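Local coordinates for penaeus monodon metallodensovirus major capsid protein (Penaeus monodon metallodensovirus, PDB 6WH7) that builds the capsid of a shrimp densovirus as its major capsid protein, sixty copies assembling into the shell, at residues L66-M80 with R184-A198. Numbering follows the deposited sequence.
Sequences LRNFVNIRGLTPTEM and RELDYVASTVSGDNA
With its chain bent about CG-CD (chi3 62°), Arg184 lays its guanidinium over Leu66, while Met80, bent at its thioether (chi3 90°), brings CE against Thr192. Leu66 CB sits over one guanidinium face, offset toward the rim and 3.7 Å from Arg184 CZ; Asn68 CB meets the edge of the same group. Arg184 NH1 also hydrogen-bonds Thr295 OG1 and Phe90 O. Farther along, Val70 sets its two methyls against the backbone of 184-186, CG1 lying 3.9 Å from Leu186 CB. The chain then turns at Gly74 from the sheet of strand 59-75 to that of strand 79-83. Leu75 CD1 and Val189 CG1 touch at 3.7 Å, their side chains running past each other in opposite directions. Strand 189-191 pairs antiparallel with 79-83 through reciprocal bonds, Met80 N to Ala190 O and Ala190 N to Met80 O, both 2.8 Å. The Met80 and Thr192 side chains cross at about a right angle, Met80 CE 3.5 Å from Thr192 CG2. Glu79 OE2 accepts a hydrogen bond from Thr76 N through its anti lone pair, and OE1 makes a salt bridge with Lys173. Segment 184-198 thus spans both sheets of what is probably the parvoviral jelly roll: mainly side-chain packing at one end, a backbone-bonded strand, outermost of its sheet within this chain, at the other, with polar partners that would be expected to stabilise the buried charges of Arg184 and Glu79.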
# COMPACT_ATOMS: atom_id res chain seq x y z
N LEU A 66 -50.39 19.66 76.50
CA LEU A 66 -50.38 19.94 77.92
C LEU A 66 -49.32 19.09 78.59
O LEU A 66 -49.14 17.92 78.24
CB LEU A 66 -51.73 19.67 78.55
CG LEU A 66 -52.88 20.59 78.15
CD1 LEU A 66 -54.16 20.06 78.71
CD2 LEU A 66 -52.61 21.97 78.68
N ARG A 67 -48.62 19.67 79.56
CA ARG A 67 -47.55 19.00 80.26
C ARG A 67 -47.81 19.01 81.75
O ARG A 67 -48.36 19.98 82.29
CB ARG A 67 -46.20 19.63 79.94
CG ARG A 67 -45.04 19.00 80.64
CD ARG A 67 -43.74 19.58 80.14
NE ARG A 67 -43.67 21.01 80.32
CZ ARG A 67 -43.78 21.89 79.33
NH1 ARG A 67 -43.96 21.46 78.10
NH2 ARG A 67 -43.71 23.18 79.57
N ASN A 68 -47.41 17.94 82.41
CA ASN A 68 -47.83 17.65 83.77
C ASN A 68 -46.76 16.79 84.43
O ASN A 68 -46.12 15.97 83.76
CB ASN A 68 -49.18 16.94 83.73
CG ASN A 68 -49.74 16.70 85.08
OD1 ASN A 68 -49.52 17.48 85.99
ND2 ASN A 68 -50.45 15.60 85.23
N PHE A 69 -46.58 16.96 85.73
CA PHE A 69 -45.80 16.02 86.52
C PHE A 69 -46.74 15.05 87.21
O PHE A 69 -47.80 15.44 87.71
CB PHE A 69 -44.94 16.71 87.57
CG PHE A 69 -43.82 17.52 87.01
CD1 PHE A 69 -42.67 16.92 86.58
CD2 PHE A 69 -43.90 18.89 86.97
CE1 PHE A 69 -41.64 17.65 86.08
CE2 PHE A 69 -42.87 19.63 86.48
CZ PHE A 69 -41.74 19.01 86.03
N VAL A 70 -46.35 13.79 87.23
CA VAL A 70 -47.15 12.73 87.83
C VAL A 70 -46.34 12.11 88.96
O VAL A 70 -45.17 11.78 88.78
CB VAL A 70 -47.54 11.66 86.80
CG1 VAL A 70 -48.32 10.56 87.46
CG2 VAL A 70 -48.33 12.28 85.68
N ASN A 71 -46.97 11.97 90.12
CA ASN A 71 -46.39 11.27 91.26
C ASN A 71 -47.27 10.08 91.59
O ASN A 71 -48.40 10.24 92.04
CB ASN A 71 -46.27 12.20 92.47
CG ASN A 71 -45.11 13.14 92.36
OD1 ASN A 71 -44.07 12.79 91.81
ND2 ASN A 71 -45.28 14.35 92.84
N ILE A 72 -46.75 8.88 91.37
CA ILE A 72 -47.45 7.65 91.68
C ILE A 72 -46.91 7.12 92.99
O ILE A 72 -45.73 6.79 93.09
CB ILE A 72 -47.30 6.62 90.55
CG1 ILE A 72 -47.98 7.13 89.30
CG2 ILE A 72 -47.88 5.29 90.97
CD1 ILE A 72 -47.70 6.30 88.11
N ARG A 73 -47.77 7.03 94.00
CA ARG A 73 -47.34 6.62 95.32
C ARG A 73 -48.32 5.65 95.93
O ARG A 73 -49.52 5.68 95.65
CB ARG A 73 -47.17 7.81 96.25
CG ARG A 73 -46.00 8.69 95.92
CD ARG A 73 -45.86 9.73 96.97
NE ARG A 73 -45.71 9.09 98.27
CZ ARG A 73 -44.58 8.58 98.72
NH1 ARG A 73 -43.48 8.63 97.99
NH2 ARG A 73 -44.54 8.01 99.92
N GLY A 74 -47.80 4.78 96.79
CA GLY A 74 -48.63 3.83 97.50
C GLY A 74 -49.24 2.76 96.65
O GLY A 74 -50.26 2.19 97.03
N LEU A 75 -48.64 2.45 95.51
CA LEU A 75 -49.19 1.47 94.58
C LEU A 75 -48.55 0.13 94.90
O LEU A 75 -47.34 -0.05 94.72
CB LEU A 75 -48.91 1.89 93.14
CG LEU A 75 -49.60 1.14 92.01
CD1 LEU A 75 -51.05 1.51 92.00
CD2 LEU A 75 -48.96 1.41 90.67
N THR A 76 -49.35 -0.81 95.38
CA THR A 76 -48.86 -2.16 95.65
C THR A 76 -48.72 -2.91 94.33
O THR A 76 -49.20 -2.46 93.29
CB THR A 76 -49.81 -2.87 96.61
OG1 THR A 76 -51.10 -3.02 96.02
CG2 THR A 76 -49.94 -2.08 97.89
N PRO A 77 -48.03 -4.05 94.33
CA PRO A 77 -47.85 -4.78 93.06
C PRO A 77 -49.13 -5.38 92.51
O PRO A 77 -49.15 -5.74 91.32
CB PRO A 77 -46.84 -5.87 93.43
CG PRO A 77 -47.02 -6.05 94.88
CD PRO A 77 -47.25 -4.68 95.41
N THR A 78 -50.17 -5.53 93.32
CA THR A 78 -51.43 -6.06 92.81
C THR A 78 -52.24 -4.99 92.09
O THR A 78 -52.84 -5.25 91.05
CB THR A 78 -52.24 -6.65 93.96
OG1 THR A 78 -51.49 -7.71 94.56
CG2 THR A 78 -53.55 -7.19 93.47
N GLU A 79 -52.27 -3.78 92.64
CA GLU A 79 -52.98 -2.67 92.05
C GLU A 79 -52.16 -2.01 90.94
O GLU A 79 -50.93 -2.11 90.90
CB GLU A 79 -53.36 -1.67 93.14
CG GLU A 79 -52.18 -1.14 93.89
CD GLU A 79 -52.57 -0.36 95.13
OE1 GLU A 79 -53.75 -0.02 95.27
OE2 GLU A 79 -51.68 -0.08 95.96
N MET A 80 -52.85 -1.34 90.03
CA MET A 80 -52.22 -0.70 88.89
C MET A 80 -52.81 0.69 88.70
O MET A 80 -53.93 0.97 89.12
CB MET A 80 -52.42 -1.51 87.61
CG MET A 80 -53.82 -1.39 87.07
SD MET A 80 -54.29 -2.65 85.90
CE MET A 80 -54.96 -3.84 87.03
N ARG A 184 -55.42 14.04 85.13
CA ARG A 184 -54.12 14.06 84.46
C ARG A 184 -52.99 13.60 85.36
O ARG A 184 -52.08 12.91 84.88
CB ARG A 184 -53.82 15.43 83.90
CG ARG A 184 -54.54 15.73 82.62
CD ARG A 184 -54.09 17.05 82.09
NE ARG A 184 -52.66 17.02 81.79
CZ ARG A 184 -52.16 16.62 80.63
NH1 ARG A 184 -52.97 16.23 79.66
NH2 ARG A 184 -50.86 16.62 80.45
N GLU A 185 -52.98 13.95 86.64
CA GLU A 185 -52.03 13.28 87.51
C GLU A 185 -52.57 11.89 87.77
O GLU A 185 -53.69 11.73 88.24
CB GLU A 185 -51.80 14.05 88.82
CG GLU A 185 -52.89 14.03 89.86
CD GLU A 185 -54.00 14.99 89.55
OE1 GLU A 185 -54.00 15.52 88.42
OE2 GLU A 185 -54.83 15.25 90.43
N LEU A 186 -51.79 10.87 87.44
CA LEU A 186 -52.41 9.59 87.18
C LEU A 186 -52.50 8.90 88.53
O LEU A 186 -51.57 8.24 88.99
CB LEU A 186 -51.56 8.81 86.19
CG LEU A 186 -51.33 9.54 84.87
CD1 LEU A 186 -50.23 8.89 84.07
CD2 LEU A 186 -52.60 9.56 84.06
N ASP A 187 -53.65 9.06 89.16
CA ASP A 187 -53.95 8.46 90.45
C ASP A 187 -54.99 7.37 90.39
O ASP A 187 -55.35 6.83 91.45
CB ASP A 187 -54.37 9.54 91.45
CG ASP A 187 -55.53 10.35 90.96
OD1 ASP A 187 -55.88 10.22 89.77
OD2 ASP A 187 -56.10 11.10 91.77
N TYR A 188 -55.53 7.03 89.23
CA TYR A 188 -56.64 6.09 89.20
C TYR A 188 -56.06 4.70 89.39
O TYR A 188 -55.36 4.19 88.52
CB TYR A 188 -57.41 6.17 87.89
CG TYR A 188 -58.06 7.50 87.61
CD1 TYR A 188 -58.46 8.33 88.63
CD2 TYR A 188 -58.33 7.89 86.31
CE1 TYR A 188 -59.06 9.53 88.38
CE2 TYR A 188 -58.95 9.09 86.05
CZ TYR A 188 -59.31 9.90 87.08
OH TYR A 188 -59.93 11.09 86.82
N VAL A 189 -56.40 4.07 90.51
CA VAL A 189 -55.83 2.79 90.88
C VAL A 189 -56.91 1.73 90.77
O VAL A 189 -58.03 1.92 91.25
CB VAL A 189 -55.22 2.81 92.30
CG1 VAL A 189 -54.03 3.71 92.34
CG2 VAL A 189 -56.22 3.32 93.28
N ALA A 190 -56.58 0.63 90.11
CA ALA A 190 -57.45 -0.52 90.02
C ALA A 190 -56.72 -1.72 90.60
O ALA A 190 -55.54 -1.93 90.33
CB ALA A 190 -57.84 -0.80 88.58
N SER A 191 -57.43 -2.49 91.40
CA SER A 191 -56.89 -3.73 91.95
C SER A 191 -57.50 -4.87 91.16
O SER A 191 -58.69 -5.16 91.28
CB SER A 191 -57.21 -3.85 93.43
OG SER A 191 -56.70 -5.06 93.96
N THR A 192 -56.68 -5.52 90.34
CA THR A 192 -57.15 -6.68 89.59
C THR A 192 -57.12 -7.91 90.48
O THR A 192 -56.08 -8.28 91.04
CB THR A 192 -56.29 -6.87 88.33
OG1 THR A 192 -56.74 -8.03 87.62
CG2 THR A 192 -54.81 -6.96 88.67
N VAL A 193 -58.29 -8.52 90.67
CA VAL A 193 -58.44 -9.64 91.60
C VAL A 193 -59.38 -10.66 90.97
O VAL A 193 -60.49 -10.32 90.56
CB VAL A 193 -58.98 -9.17 92.97
CG1 VAL A 193 -59.26 -10.35 93.87
CG2 VAL A 193 -58.00 -8.23 93.65
N SER A 194 -58.93 -11.91 90.91
CA SER A 194 -59.76 -13.03 90.50
C SER A 194 -60.59 -13.47 91.70
O SER A 194 -60.74 -12.73 92.68
CB SER A 194 -58.91 -14.15 89.92
OG SER A 194 -59.71 -15.26 89.54
N GLY A 195 -61.19 -14.65 91.64
CA GLY A 195 -62.05 -15.04 92.75
C GLY A 195 -61.34 -15.09 94.08
O GLY A 195 -61.68 -14.32 94.99
N ASP A 196 -60.34 -15.96 94.23
CA ASP A 196 -59.41 -15.88 95.35
C ASP A 196 -58.05 -15.32 94.95
O ASP A 196 -57.20 -15.12 95.83
CB ASP A 196 -59.22 -17.26 95.99
CG ASP A 196 -60.42 -17.68 96.82
OD1 ASP A 196 -61.26 -16.81 97.14
OD2 ASP A 196 -60.52 -18.88 97.16
N ASN A 197 -57.82 -15.05 93.67
CA ASN A 197 -56.49 -14.72 93.18
C ASN A 197 -56.34 -13.21 93.04
O ASN A 197 -57.26 -12.52 92.62
CB ASN A 197 -56.23 -15.37 91.82
CG ASN A 197 -56.10 -16.87 91.91
OD1 ASN A 197 -55.77 -17.42 92.95
ND2 ASN A 197 -56.36 -17.55 90.80
N ALA A 198 -55.16 -12.72 93.40
CA ALA A 198 -54.78 -11.34 93.15
C ALA A 198 -53.86 -11.33 91.94
O ALA A 198 -52.72 -11.79 92.02
CB ALA A 198 -54.11 -10.72 94.37